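Local coordinates for Myo-inositol 2-dehydrogenase (Thermotoga maritima, PDB 3EZY), which catalyses the NAD(+)-dependent oxidation of myo-inositol to scyllo-inosose and probably serves a myo-inositol degradation pathway, at residues A[19-22]-A[28-31]; A[51-56]-A[60-65]; A[238-243]-A[249-254]; A[270-273]-A[278-281]. One frame throughout, in Å; residues are numbered along the deposited sequence. Where two conformers were deposited one is given.

In the fold
Contacts 1 and 2 belong to the NAD-binding Rossmann domain and reach neighbouring strands, 27-33 and 51-53, of one parallel sheet; Y30 and N64 are hydrogen-bonded between them. Contact 1 is buried and almost wholly aliphatic, whereas the partly buried contact 2, nearer the sheet's margin, relies on a carboxylate and turn bonds. Contact 3 lies in the C-terminal domain, about 42 Å from contact 2 between centres, and is a buried hairpin with apolar side chains on one face, and charged ones with F251 on the other, next to other subunits. Contact 4, at the surface, is a single salt bridge at a helix start; its Y281 hydrogen-bonds to Q239 of contact 3.

Contact 1 of 4, residues A[19-22]-A[28-31]; sequences ENLK and ILYA
L21 and L29 meet through branched aliphatic groups, and no ring, amide or carboxylate offers a face or an edge to this contact. The pair belongs to the beta-alpha-beta unit that opens the Rossmann fold, in which strand 3-8, helix 12-20 and strand 27-33 follow one another: L21 lies near the end of the helix, and L29 is on the strand that follows. The chain comes back close to itself here, with CA of L21 5.9 Å from CA of I28. The two leucine side chains cross at about a right angle. Their stems already touch, CB of L21 being 4.2 Å from CB of L29, and farther out CD1 of L21 meets CD1 of L29 at 4.1 Å, an ordinary van der Waals separation. In L29 the CG is held anti to the backbone N (chi1 -179°), beside the carbonyl carbon, and from there the fork can offer its two methyls to different partners, CD1 to L21 and CD2 to K22. A leucine suits both positions because the surroundings are just as apolar: L21 also rests on I5 of strand 3-8 and on L289 and I293 of helix 277-298, while L29 packs on V7 and V49. At the leucines themselves the join is apolar packing; next door N20 hydrogen-bonds to R282 of the same helix 277-298. K22 marks the exposed border. A lysine can serve there because its methylenes are apolar although its end is charged; bent at chi2 and chi4, the chain brings CE to 4.1 Å from CD2 of L29.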
loop_
_atom_site.group_PDB
_atom_site.type_symbol
_atom_site.label_atom_id
_atom_site.label_comp_id
_atom_site.label_asym_id
_atom_site.label_seq_id
_atom_site.Cartn_x
_atom_site.Cartn_y
_atom_site.Cartn_z
ATOM N N GLU A 19 14.745 -10.121 -31.283
ATOM C CA GLU A 19 15.750 -9.615 -30.336
ATOM C C GLU A 19 15.890 -10.518 -29.115
ATOM O O GLU A 19 17.017 -10.764 -28.674
ATOM C CB GLU A 19 15.468 -8.148 -29.967
ATOM C CG GLU A 19 15.858 -7.195 -31.146
ATOM C CD GLU A 19 15.323 -5.776 -31.011
ATOM O OE1 GLU A 19 14.702 -5.454 -29.965
ATOM O OE2 GLU A 19 15.509 -4.984 -31.980
ATOM N N ASN A 20 14.780 -11.059 -28.606
ATOM C CA ASN A 20 14.804 -11.971 -27.446
ATOM C C ASN A 20 15.558 -13.267 -27.718
ATOM O O ASN A 20 16.060 -13.905 -26.800
ATOM C CB ASN A 20 13.384 -12.303 -26.934
ATOM C CG ASN A 20 12.779 -11.170 -26.066
ATOM O OD1 ASN A 20 13.474 -10.255 -25.668
ATOM N ND2 ASN A 20 11.488 -11.253 -25.777
ATOM N N LEU A 21 15.623 -13.683 -28.973
ATOM C CA LEU A 21 16.333 -14.905 -29.298
ATOM C C LEU A 21 17.800 -14.942 -28.842
ATOM O O LEU A 21 18.313 -16.008 -28.567
ATOM C CB LEU A 21 16.131 -15.307 -30.752
ATOM C CG LEU A 21 14.754 -15.997 -30.877
ATOM C CD1 LEU A 21 14.203 -15.994 -32.301
ATOM C CD2 LEU A 21 14.758 -17.419 -30.302
ATOM N N LYS A 22 18.456 -13.791 -28.697
ATOM C CA LYS A 22 19.798 -13.741 -28.088
ATOM C C LYS A 22 19.784 -14.043 -26.587
ATOM O O LYS A 22 20.804 -14.378 -25.993
ATOM C CB LYS A 22 20.407 -12.370 -28.291
ATOM C CG LYS A 22 20.373 -11.934 -29.741
ATOM C CD LYS A 22 19.140 -12.465 -30.461
ATOM C CE LYS A 22 18.971 -11.740 -31.764
ATOM N NZ LYS A 22 20.301 -11.539 -32.412
ATOM N N ILE A 28 18.509 -20.240 -31.921
ATOM C CA ILE A 28 19.050 -19.054 -32.583
ATOM C C ILE A 28 18.150 -18.486 -33.645
ATOM O O ILE A 28 17.404 -19.203 -34.303
ATOM C CB ILE A 28 20.462 -19.209 -33.226
ATOM C CG1 ILE A 28 20.443 -20.162 -34.429
ATOM C CG2 ILE A 28 21.557 -19.535 -32.183
ATOM C CD1 ILE A 28 21.398 -19.721 -35.498
ATOM N N LEU A 29 18.276 -17.185 -33.814
ATOM C CA LEU A 29 17.617 -16.484 -34.901
ATOM C C LEU A 29 18.388 -16.757 -36.193
ATOM O O LEU A 29 19.453 -16.197 -36.397
ATOM C CB LEU A 29 17.629 -14.988 -34.641
ATOM C CG LEU A 29 16.935 -14.128 -35.707
ATOM C CD1 LEU A 29 15.443 -14.490 -35.858
ATOM C CD2 LEU A 29 17.074 -12.705 -35.285
ATOM N N TYR A 30 17.830 -17.604 -37.055
ATOM C CA TYR A 30 18.515 -18.008 -38.275
ATOM C C TYR A 30 18.022 -17.229 -39.476
ATOM O O TYR A 30 18.803 -16.948 -40.391
ATOM C CB TYR A 30 18.344 -19.510 -38.525
ATOM C CG TYR A 30 18.838 -19.970 -39.875
ATOM C CD1 TYR A 30 20.177 -20.250 -40.081
ATOM C CD2 TYR A 30 17.972 -20.121 -40.943
ATOM C CE1 TYR A 30 20.642 -20.667 -41.308
ATOM C CE2 TYR A 30 18.426 -20.534 -42.173
ATOM C CZ TYR A 30 19.762 -20.811 -42.346
ATOM O OH TYR A 30 20.231 -21.241 -43.577
ATOM N N ALA A 31 16.725 -16.940 -39.512
ATOM C CA ALA A 31 16.131 -16.265 -40.675
ATOM C C ALA A 31 15.063 -15.272 -40.276
ATOM O O ALA A 31 14.337 -15.476 -39.311
ATOM C CB ALA A 31 15.537 -17.287 -41.664
#

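Contact 2 of 4, residues A[51-56]-A[60-65]; sequences KAYKDP and IEDPNV
From P56 to I60 the backbone makes one helical turn, I60 N donating to P56 O four residues back at 2.9 Å, and at D62 the chain leaves the helix for a type I turn that ends at V65. The side chain of I60 folds back over the same carbonyl, with CG1 3.5 Å from P56 O. Farther along, Y53 and D62 join strand to turn. The tyrosine hydroxyl donates to OD2 of D62, which lies in the plane of the ring at its edge, while the carboxylate is turned 79° from that plane. The modelled OH to OD2 separation, 2.4 Å, is unusually short and its exact value doubtful. Chi1 of D62 (-170°) turns the carboxylate away from its own backbone N; one oxygen reaches Y53 while the other serves the turn, OD1 accepting from N64 N at 2.8 Å, on the anti side. The two oxygens of an aspartate thus meet two donors at once in this buried place. K51 passes its CG 4.0 Å from OD2 of D62; its NZ is 6.0 Å from that oxygen, not in contact. Outside the segments, K89 NZ bonds to the carbonyls of I60, D62 and V65. With its short helix N-capped by D55 and followed by an Asx turn at D62, this is the start of the Rossmann crossover connection, which carries the chain from edge strand 51-53 to strand 67-70 in the other half of the sheet.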
loop_
_atom_site.group_PDB
_atom_site.type_symbol
_atom_site.label_atom_id
_atom_site.label_comp_id
_atom_site.label_asym_id
_atom_site.label_seq_id
_atom_site.Cartn_x
_atom_site.Cartn_y
_atom_site.Cartn_z
ATOM N N LYS A 51 19.946 -15.420 -42.814
ATOM C CA LYS A 51 19.102 -15.347 -43.998
ATOM C C LYS A 51 17.982 -14.311 -43.827
ATOM O O LYS A 51 17.328 -14.235 -42.779
ATOM C CB LYS A 51 18.466 -16.715 -44.258
ATOM C CG LYS A 51 19.478 -17.808 -44.552
ATOM C CD LYS A 51 20.223 -17.547 -45.886
ATOM C CE LYS A 51 19.278 -16.993 -46.958
ATOM N NZ LYS A 51 19.917 -16.834 -48.302
ATOM N N ALA A 52 17.732 -13.534 -44.860
ATOM C CA ALA A 52 16.613 -12.624 -44.819
ATOM C C ALA A 52 15.823 -12.886 -46.073
ATOM O O ALA A 52 16.380 -12.869 -47.157
ATOM C CB ALA A 52 17.116 -11.174 -44.778
ATOM N N TYR A 53 14.526 -13.123 -45.943
ATOM C CA TYR A 53 13.693 -13.471 -47.090
ATOM C C TYR A 53 12.547 -12.501 -47.296
ATOM O O TYR A 53 11.762 -12.259 -46.372
ATOM C CB TYR A 53 13.085 -14.868 -46.876
ATOM C CG TYR A 53 14.071 -16.006 -46.855
ATOM C CD1 TYR A 53 14.672 -16.458 -48.045
ATOM C CD2 TYR A 53 14.360 -16.674 -45.684
ATOM C CE1 TYR A 53 15.559 -17.528 -48.044
ATOM C CE2 TYR A 53 15.254 -17.738 -45.665
ATOM C CZ TYR A 53 15.849 -18.161 -46.858
ATOM O OH TYR A 53 16.728 -19.229 -46.862
ATOM N N LYS A 54 12.404 -11.988 -48.515
ATOM C CA LYS A 54 11.242 -11.174 -48.872
ATOM C C LYS A 54 9.969 -11.999 -48.904
ATOM O O LYS A 54 8.908 -11.550 -48.479
ATOM C CB LYS A 54 11.426 -10.512 -50.246
ATOM C CG LYS A 54 12.327 -9.321 -50.231
ATOM C CD LYS A 54 12.437 -8.708 -51.643
ATOM C CE LYS A 54 11.068 -8.751 -52.359
ATOM N NZ LYS A 54 10.893 -7.540 -53.247
ATOM N N ASP A 55 10.080 -13.224 -49.381
ATOM C CA ASP A 55 8.916 -14.106 -49.475
ATOM C C ASP A 55 8.915 -15.065 -48.289
ATOM O O ASP A 55 9.836 -15.833 -48.139
ATOM C CB ASP A 55 9.041 -14.895 -50.771
ATOM C CG ASP A 55 7.932 -15.918 -50.949
ATOM O OD1 ASP A 55 7.053 -16.044 -50.049
ATOM O OD2 ASP A 55 7.954 -16.597 -52.006
ATOM N N PRO A 56 7.882 -15.021 -47.439
ATOM C CA PRO A 56 7.912 -15.838 -46.205
ATOM C C PRO A 56 7.897 -17.334 -46.466
ATOM O O PRO A 56 8.339 -18.121 -45.607
ATOM C CB PRO A 56 6.604 -15.469 -45.482
ATOM C CG PRO A 56 5.733 -14.784 -46.517
ATOM C CD PRO A 56 6.700 -14.139 -47.508
ATOM N N ILE A 60 9.854 -20.476 -44.711
ATOM C CA ILE A 60 9.258 -21.712 -44.229
ATOM C C ILE A 60 9.871 -22.972 -44.864
ATOM O O ILE A 60 10.013 -24.000 -44.201
ATOM C CB ILE A 60 7.737 -21.671 -44.472
ATOM C CG1 ILE A 60 7.109 -20.640 -43.515
ATOM C CG2 ILE A 60 7.123 -23.074 -44.372
ATOM C CD1 ILE A 60 5.785 -20.108 -43.972
ATOM N N GLU A 61 10.225 -22.895 -46.144
ATOM C CA GLU A 61 10.770 -24.065 -46.882
ATOM C C GLU A 61 12.280 -24.241 -46.680
ATOM O O GLU A 61 12.839 -25.294 -46.978
ATOM C CB GLU A 61 10.384 -23.973 -48.374
ATOM C CG GLU A 61 8.863 -24.128 -48.630
ATOM C CD GLU A 61 8.400 -23.488 -49.940
ATOM O OE1 GLU A 61 9.204 -23.406 -50.891
ATOM O OE2 GLU A 61 7.229 -23.067 -50.036
ATOM N N ASP A 62 12.942 -23.217 -46.136
ATOM C CA ASP A 62 14.365 -23.342 -45.809
ATOM C C ASP A 62 14.623 -24.532 -44.893
ATOM O O ASP A 62 14.083 -24.579 -43.789
ATOM C CB ASP A 62 14.832 -22.059 -45.117
ATOM C CG ASP A 62 16.353 -21.988 -44.963
ATOM O OD1 ASP A 62 16.996 -23.022 -44.681
ATOM O OD2 ASP A 62 16.907 -20.879 -45.115
ATOM N N PRO A 63 15.471 -25.506 -45.328
ATOM C CA PRO A 63 15.610 -26.714 -44.534
ATOM C C PRO A 63 16.330 -26.503 -43.247
ATOM O O PRO A 63 16.273 -27.359 -42.400
ATOM C CB PRO A 63 16.432 -27.653 -45.441
ATOM C CG PRO A 63 17.110 -26.732 -46.407
ATOM C CD PRO A 63 16.081 -25.678 -46.661
ATOM N N ASN A 64 17.010 -25.379 -43.080
ATOM C CA ASN A 64 17.730 -25.141 -41.856
ATOM C C ASN A 64 16.747 -24.660 -40.774
ATOM O O ASN A 64 17.052 -24.708 -39.593
ATOM C CB ASN A 64 18.816 -24.065 -42.087
ATOM C CG ASN A 64 19.987 -24.579 -42.908
ATOM O OD1 ASN A 64 20.449 -25.680 -42.675
ATOM N ND2 ASN A 64 20.469 -23.784 -43.851
ATOM N N VAL A 65 15.589 -24.167 -41.195
ATOM C CA VAL A 65 14.590 -23.617 -40.241
ATOM C C VAL A 65 13.783 -24.711 -39.526
ATOM O O VAL A 65 13.072 -25.453 -40.157
ATOM C CB VAL A 65 13.612 -22.644 -40.958
ATOM C CG1 VAL A 65 12.433 -22.232 -40.014
ATOM C CG2 VAL A 65 14.353 -21.397 -41.476
#

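Contact 3 of 4, residues A[238-243]-A[249-254]; sequences DQRIEV and RIFADN
R240 lays its aliphatic chain against the rim of F251, CD lying in the plane of the ring 3.7 Å from CE1, with guanidinium and ring planes 68° apart. Its NE and NH2 each take one oxygen of D238: NE donates to OD1 at 2.8 Å on the syn lone pair, NH2 to OD2 at 3.1 Å. The same OD1 takes a second donor across the contact, ND2 of N254 at 2.9 Å, which drops onto the carboxylate 63° off its plane. The amide of N254 uses its other end, OD1 accepting Q239 N at 2.8 Å on a lone pair, so an asparagine matches both an acceptor and a donor on the facing strand. Trading D238 for an alanine would probably leave NE of R240 and ND2 of N254 without their shared acceptor, NH2 with one partner fewer and the guanidinium freer to turn. The strands form an antiparallel hairpin in the C-terminal domain: I241 with A252 and V243 with I250 are hydrogen-bonded pairs, E242 with F251 a non-hydrogen-bonded one. V243 and I250 touch, CB to CG2 at 3.9 Å, on the apolar face that helices 128-138 and 174-185 cover. On the other face E242 pairs with R153 and R240 of a third subunit; OD2 of D238 is hydrogen-bonded to Y235 of its own chain and salt-bridged to R249 of the third subunit. Strand 248-252 also continues the sheet into a second subunit. Most buried charge is thus balanced within the hairpin or by neighbouring subunits, so the contact probably depends on the assembled tetramer.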
loop_
_atom_site.group_PDB
_atom_site.type_symbol
_atom_site.label_atom_id
_atom_site.label_comp_id
_atom_site.label_asym_id
_atom_site.label_seq_id
_atom_site.Cartn_x
_atom_site.Cartn_y
_atom_site.Cartn_z
ATOM N N ASP A 238 -3.627 -0.515 -17.402
ATOM C CA ASP A 238 -4.306 -0.959 -16.206
ATOM C C ASP A 238 -4.801 -2.340 -16.509
ATOM O O ASP A 238 -5.824 -2.489 -17.188
ATOM C CB ASP A 238 -5.507 -0.068 -15.888
ATOM C CG ASP A 238 -6.024 -0.282 -14.476
ATOM O OD1 ASP A 238 -5.757 -1.349 -13.883
ATOM O OD2 ASP A 238 -6.718 0.612 -13.957
ATOM N N GLN A 239 -4.104 -3.345 -15.991
ATOM C CA GLN A 239 -4.484 -4.697 -16.210
ATOM C C GLN A 239 -4.477 -5.443 -14.872
ATOM O O GLN A 239 -3.416 -5.845 -14.378
ATOM C CB GLN A 239 -3.501 -5.336 -17.186
ATOM C CG GLN A 239 -3.598 -4.692 -18.562
ATOM C CD GLN A 239 -2.532 -5.158 -19.511
ATOM O OE1 GLN A 239 -1.533 -5.721 -19.105
ATOM N NE2 GLN A 239 -2.762 -4.962 -20.783
ATOM N N ARG A 240 -5.647 -5.543 -14.245
ATOM C CA ARG A 240 -5.724 -6.178 -12.954
ATOM C C ARG A 240 -6.528 -7.430 -13.044
ATOM O O ARG A 240 -7.423 -7.532 -13.854
ATOM C CB ARG A 240 -6.361 -5.241 -11.917
ATOM C CG ARG A 240 -5.404 -4.119 -11.452
ATOM C CD ARG A 240 -6.148 -3.129 -10.612
ATOM N NE ARG A 240 -6.870 -2.200 -11.471
ATOM C CZ ARG A 240 -8.089 -1.719 -11.232
ATOM N NH1 ARG A 240 -8.767 -2.135 -10.193
ATOM N NH2 ARG A 240 -8.658 -0.841 -12.064
ATOM N N ILE A 241 -6.232 -8.392 -12.174
ATOM C CA ILE A 241 -7.072 -9.588 -12.092
ATOM C C ILE A 241 -7.399 -9.846 -10.627
ATOM O O ILE A 241 -6.523 -9.758 -9.767
ATOM C CB ILE A 241 -6.342 -10.846 -12.650
ATOM C CG1 ILE A 241 -6.033 -10.645 -14.143
ATOM C CG2 ILE A 241 -7.223 -12.097 -12.368
ATOM C CD1 ILE A 241 -5.073 -11.744 -14.812
ATOM N N GLU A 242 -8.664 -10.131 -10.336
ATOM C CA GLU A 242 -9.018 -10.588 -9.010
ATOM C C GLU A 242 -9.874 -11.856 -9.104
ATOM O O GLU A 242 -10.750 -11.988 -9.984
ATOM C CB GLU A 242 -9.768 -9.466 -8.248
ATOM C CG GLU A 242 -10.373 -9.939 -6.980
ATOM C CD GLU A 242 -11.389 -8.944 -6.441
ATOM O OE1 GLU A 242 -11.254 -7.735 -6.767
ATOM O OE2 GLU A 242 -12.294 -9.398 -5.721
ATOM N N VAL A 243 -9.624 -12.780 -8.195
ATOM C CA VAL A 243 -10.499 -13.954 -8.018
ATOM C C VAL A 243 -11.008 -14.029 -6.570
ATOM O O VAL A 243 -10.221 -14.061 -5.604
ATOM C CB VAL A 243 -9.799 -15.315 -8.389
ATOM C CG1 VAL A 243 -10.824 -16.527 -8.298
ATOM C CG2 VAL A 243 -9.187 -15.239 -9.792
ATOM N N ARG A 249 -9.675 -14.052 -1.119
ATOM C CA ARG A 249 -9.593 -13.269 -2.334
ATOM C C ARG A 249 -8.151 -13.156 -2.781
ATOM O O ARG A 249 -7.229 -13.104 -1.959
ATOM C CB ARG A 249 -10.176 -11.868 -2.085
ATOM C CG ARG A 249 -10.208 -10.934 -3.330
ATOM C CD ARG A 249 -10.517 -9.464 -2.870
ATOM N NE ARG A 249 -9.260 -8.852 -2.422
ATOM C CZ ARG A 249 -9.165 -7.737 -1.707
ATOM N NH1 ARG A 249 -10.267 -7.082 -1.304
ATOM N NH2 ARG A 249 -7.955 -7.297 -1.369
ATOM N N ILE A 250 -7.931 -13.096 -4.084
ATOM C CA ILE A 250 -6.566 -12.937 -4.568
ATOM C C ILE A 250 -6.538 -11.886 -5.681
ATOM O O ILE A 250 -7.446 -11.817 -6.478
ATOM C CB ILE A 250 -5.922 -14.258 -5.015
ATOM C CG1 ILE A 250 -4.396 -14.053 -5.222
ATOM C CG2 ILE A 250 -6.618 -14.845 -6.249
ATOM C CD1 ILE A 250 -3.590 -15.327 -5.180
ATOM N N PHE A 251 -5.471 -11.096 -5.757
ATOM C CA PHE A 251 -5.500 -9.944 -6.664
ATOM C C PHE A 251 -4.095 -9.779 -7.227
ATOM O O PHE A 251 -3.122 -10.033 -6.510
ATOM C CB PHE A 251 -5.931 -8.750 -5.790
ATOM C CG PHE A 251 -5.518 -7.419 -6.284
ATOM C CD1 PHE A 251 -6.200 -6.823 -7.346
ATOM C CD2 PHE A 251 -4.512 -6.726 -5.656
ATOM C CE1 PHE A 251 -5.876 -5.554 -7.797
ATOM C CE2 PHE A 251 -4.165 -5.442 -6.096
ATOM C CZ PHE A 251 -4.866 -4.855 -7.175
ATOM N N ALA A 252 -3.970 -9.412 -8.509
ATOM C CA ALA A 252 -2.649 -9.052 -9.068
ATOM C C ALA A 252 -2.773 -7.578 -9.517
ATOM O O ALA A 252 -3.668 -7.249 -10.293
ATOM C CB ALA A 252 -2.296 -9.974 -10.252
ATOM N N ASP A 253 -1.900 -6.704 -9.006
ATOM C CA ASP A 253 -1.927 -5.280 -9.327
ATOM C C ASP A 253 -1.008 -4.935 -10.529
ATOM O O ASP A 253 -0.217 -5.765 -11.029
ATOM C CB ASP A 253 -1.567 -4.461 -8.063
ATOM C CG ASP A 253 -2.036 -2.978 -8.133
ATOM O OD1 ASP A 253 -2.798 -2.583 -9.047
ATOM O OD2 ASP A 253 -1.641 -2.203 -7.230
ATOM N N ASN A 254 -1.170 -3.717 -11.048
ATOM C CA ASN A 254 -0.209 -3.144 -11.946
ATOM C C ASN A 254 1.192 -2.989 -11.353
ATOM O O ASN A 254 1.370 -2.945 -10.148
ATOM C CB ASN A 254 -0.722 -1.781 -12.454
ATOM C CG ASN A 254 -2.008 -1.939 -13.209
ATOM O OD1 ASN A 254 -2.026 -2.618 -14.221
ATOM N ND2 ASN A 254 -3.117 -1.451 -12.641
HETATM O O HOH W 1 -0.319 -6.054 -14.037
#

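Contact 4 of 4, residues A[270-273]-A[278-281]; sequences GSRY and LERY
R272 and E279 both start with CG between the backbone N and the carbonyl carbon, a crowded position (chi1 69° and 68°); R272 then runs extended to NE and E279 beyond CG, and their charged ends meet head-on. The guanidinium presents its two terminal nitrogens to the carboxylate in a two-pronged salt bridge: NH1 donates to OE2 at 2.8 Å and NH2 to OE1 at 2.9 Å, both oxygens lying close to the guanidinium plane. The carboxylate itself is turned 32° from that plane, and both oxygens are met on the syn side. NH1 has a further, weak bond to Y273 O at 3.1 Å. A leucine in place of R272 would take away both N-H prongs, and the carboxylate of E279 would probably lose its paired charge and part of what fixes its rotation. OE2 also accepts from the backbone N of Y275 and of F276, while the spread of two N-H donors on a guanidinium matches the two oxygens of a carboxylate. Near this surface site Y273 and G270 bond to a fourth subunit. The arrangement is that of a glutamate in the first turn of helix 277-298 holding the loop that leads into it, through two backbone N-H groups and an arginine salt bridge.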
loop_
_atom_site.group_PDB
_atom_site.type_symbol
_atom_site.label_atom_id
_atom_site.label_comp_id
_atom_site.label_asym_id
_atom_site.label_seq_id
_atom_site.Cartn_x
_atom_site.Cartn_y
_atom_site.Cartn_z
ATOM N N GLY A 270 2.789 7.951 -5.346
ATOM C CA GLY A 270 3.590 6.823 -5.849
ATOM C C GLY A 270 4.139 7.077 -7.238
ATOM O O GLY A 270 3.808 8.076 -7.848
ATOM N N SER A 271 4.975 6.162 -7.744
ATOM C CA SER A 271 5.561 6.251 -9.082
ATOM C C SER A 271 4.523 6.043 -10.193
ATOM O O SER A 271 3.481 5.430 -9.962
ATOM C CB SER A 271 6.639 5.175 -9.193
ATOM O OG SER A 271 7.338 5.306 -10.396
ATOM N N ARG A 272 4.808 6.531 -11.401
ATOM C CA ARG A 272 3.932 6.287 -12.540
ATOM C C ARG A 272 3.771 4.768 -12.827
ATOM O O ARG A 272 4.656 3.961 -12.578
ATOM C CB ARG A 272 4.497 7.004 -13.794
ATOM C CG ARG A 272 5.812 6.385 -14.317
ATOM C CD ARG A 272 6.131 6.841 -15.771
ATOM N NE ARG A 272 7.309 6.189 -16.365
ATOM C CZ ARG A 272 7.300 5.071 -17.097
ATOM N NH1 ARG A 272 6.173 4.401 -17.349
ATOM N NH2 ARG A 272 8.450 4.608 -17.586
ATOM N N TYR A 273 2.635 4.399 -13.397
ATOM C CA TYR A 273 2.387 3.033 -13.871
ATOM C C TYR A 273 3.210 2.815 -15.116
ATOM O O TYR A 273 3.573 3.785 -15.806
ATOM C CB TYR A 273 0.896 2.875 -14.258
ATOM C CG TYR A 273 -0.071 2.819 -13.090
ATOM C CD1 TYR A 273 0.184 3.500 -11.898
ATOM C CD2 TYR A 273 -1.253 2.083 -13.186
ATOM C CE1 TYR A 273 -0.698 3.416 -10.836
ATOM C CE2 TYR A 273 -2.131 1.995 -12.155
ATOM C CZ TYR A 273 -1.871 2.644 -10.975
ATOM O OH TYR A 273 -2.790 2.541 -9.948
ATOM N N LEU A 278 7.050 -1.870 -24.624
ATOM C CA LEU A 278 8.180 -2.715 -24.356
ATOM C C LEU A 278 8.388 -2.877 -22.839
ATOM O O LEU A 278 8.615 -3.982 -22.376
ATOM C CB LEU A 278 9.437 -2.159 -25.053
ATOM C CG LEU A 278 10.700 -3.015 -24.880
ATOM C CD1 LEU A 278 10.550 -4.368 -25.622
ATOM C CD2 LEU A 278 11.940 -2.262 -25.391
ATOM N N GLU A 279 8.324 -1.790 -22.061
ATOM C CA GLU A 279 8.578 -1.935 -20.626
ATOM C C GLU A 279 7.476 -2.777 -20.003
ATOM O O GLU A 279 7.717 -3.534 -19.085
ATOM C CB GLU A 279 8.662 -0.574 -19.921
ATOM C CG GLU A 279 7.341 0.169 -19.881
ATOM C CD GLU A 279 7.438 1.537 -19.158
ATOM O OE1 GLU A 279 8.480 1.824 -18.545
ATOM O OE2 GLU A 279 6.497 2.346 -19.226
ATOM N N ARG A 280 6.263 -2.661 -20.522
ATOM C CA ARG A 280 5.143 -3.481 -20.016
ATOM C C ARG A 280 5.281 -4.981 -20.351
ATOM O O ARG A 280 5.065 -5.858 -19.487
ATOM C CB ARG A 280 3.781 -2.947 -20.521
ATOM C CG ARG A 280 2.582 -3.885 -20.224
ATOM C CD ARG A 280 2.317 -3.902 -18.708
ATOM N NE ARG A 280 1.254 -4.818 -18.292
ATOM C CZ ARG A 280 1.385 -6.146 -18.173
ATOM N NH1 ARG A 280 2.532 -6.748 -18.494
ATOM N NH2 ARG A 280 0.349 -6.890 -17.772
ATOM N N TYR A 281 5.609 -5.280 -21.606
ATOM C CA TYR A 281 5.370 -6.631 -22.122
ATOM C C TYR A 281 6.593 -7.488 -22.383
ATOM O O TYR A 281 6.479 -8.700 -22.659
ATOM C CB TYR A 281 4.562 -6.554 -23.430
ATOM C CG TYR A 281 3.071 -6.214 -23.280
ATOM C CD1 TYR A 281 2.531 -5.136 -23.945
ATOM C CD2 TYR A 281 2.215 -7.006 -22.492
ATOM C CE1 TYR A 281 1.182 -4.840 -23.864
ATOM C CE2 TYR A 281 0.871 -6.728 -22.383
ATOM C CZ TYR A 281 0.356 -5.643 -23.089
ATOM O OH TYR A 281 -0.968 -5.330 -22.995
#